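PDB 4LTT: uncharacterized protein, toxin from Helicobacter pylori, which probably acts as an RNA-cleaving toxin of the RelE family, YafQ subfamily, in a toxin-antitoxin system, and can bind copper. Local coordinates for residues L81-H84 with S85-F88. Sequence-based numbering, arbitrary orientation.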
loop_
_atom_site.group_PDB
_atom_site.type_symbol
_atom_site.label_atom_id
_atom_site.label_comp_id
_atom_site.label_asym_id
_atom_site.label_seq_id
_atom_site.Cartn_x
_atom_site.Cartn_y
_atom_site.Cartn_z
ATOM N N LEU A 81 -3.552 -0.573 -4.202
ATOM C CA LEU A 81 -4.311 -0.003 -3.104
ATOM C C LEU A 81 -5.754 -0.386 -3.333
ATOM O O LEU A 81 -6.408 0.107 -4.267
ATOM C CB LEU A 81 -4.164 1.510 -3.153
ATOM C CG LEU A 81 -4.871 2.268 -1.980
ATOM C CD1 LEU A 81 -4.148 2.047 -0.635
ATOM C CD2 LEU A 81 -4.943 3.787 -2.313
ATOM N N GLY A 82 -6.292 -1.271 -2.539
ATOM C CA GLY A 82 -7.700 -1.690 -2.806
ATOM C C GLY A 82 -8.084 -2.850 -1.923
ATOM O O GLY A 82 -7.421 -3.181 -0.947
ATOM N N SER A 83 -9.230 -3.468 -2.203
ATOM C CA SER A 83 -9.760 -4.525 -1.370
ATOM C C SER A 83 -8.978 -5.838 -1.547
ATOM O O SER A 83 -8.348 -6.058 -2.550
ATOM C CB SER A 83 -11.232 -4.803 -1.690
ATOM O OG SER A 83 -11.353 -5.362 -2.928
ATOM N N HIS A 84 -9.158 -6.733 -0.604
ATOM C CA HIS A 84 -8.603 -8.054 -0.731
ATOM C C HIS A 84 -9.047 -8.729 -2.021
ATOM O O HIS A 84 -8.252 -9.283 -2.754
ATOM C CB HIS A 84 -9.031 -8.861 0.461
ATOM C CG HIS A 84 -8.654 -10.287 0.357
ATOM N ND1 HIS A 84 -7.394 -10.729 0.514
ATOM C CD2 HIS A 84 -9.438 -11.357 0.174
ATOM C CE1 HIS A 84 -7.383 -12.043 0.392
ATOM N NE2 HIS A 84 -8.619 -12.445 0.217
ATOM N N SER A 85 -10.326 -8.575 -2.379
ATOM C CA SER A 85 -10.790 -9.212 -3.584
ATOM C C SER A 85 -10.180 -8.645 -4.828
ATOM O O SER A 85 -9.761 -9.357 -5.723
ATOM C CB SER A 85 -12.305 -9.088 -3.659
ATOM O OG SER A 85 -12.840 -9.551 -4.900
ATOM N N GLU A 86 -10.023 -7.301 -4.875
ATOM C CA GLU A 86 -9.437 -6.652 -6.007
ATOM C C GLU A 86 -7.994 -6.991 -6.179
ATOM O O GLU A 86 -7.502 -7.157 -7.294
ATOM C CB GLU A 86 -9.564 -5.104 -5.826
ATOM C CG GLU A 86 -11.011 -4.633 -5.976
ATOM C CD GLU A 86 -11.280 -3.245 -5.431
ATOM O OE1 GLU A 86 -10.417 -2.620 -4.736
ATOM O OE2 GLU A 86 -12.448 -2.787 -5.624
ATOM N N LEU A 87 -7.276 -7.138 -5.089
ATOM C CA LEU A 87 -5.827 -7.369 -5.135
ATOM C C LEU A 87 -5.462 -8.818 -5.310
ATOM O O LEU A 87 -4.498 -9.082 -6.013
ATOM C CB LEU A 87 -5.175 -6.810 -3.873
ATOM C CG LEU A 87 -4.841 -5.295 -3.915
ATOM C CD1 LEU A 87 -5.894 -4.415 -4.520
ATOM C CD2 LEU A 87 -4.494 -4.819 -2.488
ATOM N N PHE A 88 -6.217 -9.700 -4.673
ATOM C CA PHE A 88 -5.781 -11.104 -4.567
ATOM C C PHE A 88 -6.775 -12.082 -5.156
ATOM O O PHE A 88 -6.398 -13.295 -5.403
ATOM C CB PHE A 88 -5.461 -11.472 -3.133
ATOM C CG PHE A 88 -4.406 -10.585 -2.513
ATOM C CD1 PHE A 88 -3.092 -10.574 -2.986
ATOM C CD2 PHE A 88 -4.719 -9.651 -1.533
ATOM C CE1 PHE A 88 -2.116 -9.694 -2.483
ATOM C CE2 PHE A 88 -3.711 -8.829 -0.979
ATOM C CZ PHE A 88 -2.434 -8.897 -1.418
HETATM O O HOH W 1 -13.725 -5.338 -4.256
#
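Ser83 and Glu86 bond to each other twice and so form a capping box at the start of helix 84-88. Ser83, the N-cap, has OG folded back between its own N and carbonyl carbon (chi1 69°), where it accepts from Glu86 N at 3.1 Å. In return, Ser83 N donates to Glu86 OE1 at 2.9 Å; the N-H points almost straight at the oxygen (170°) but comes from above the carboxylate plane. A water lies 2.7 Å from Ser83 OG and gives a weak bond to Glu86 OE2, so that it links the two side chains.

Backbone bonds then begin the helix: Leu87 N reaches Ser83 O at 3.0 Å, and Phe88 N reaches His84 O at 2.8 Å.

Van der Waals contacts add to these bonds. Leu87 CD1 lies 3.7 Å from Gly82 CA, and its CD2 packs near Gly82 O. One turn apart, the rings of His84 and Phe88 meet obliquely, planes at 47°, with ND1 of His84 3.5 Å from CD2 of Phe88. His84, a copper ligand in another structure of this toxin and the predicted proton donor, directly follows the N-cap and so lies in the helix's first turn.

Residues 81-88 carry the chain from strand 75-82 into helix 84-88, the last of the fold. Lys16 of helix 8-19 makes a salt bridge with Glu86, Leu87 packs on strand 65-72, and Phe88 meets Trp53 edge-to-face.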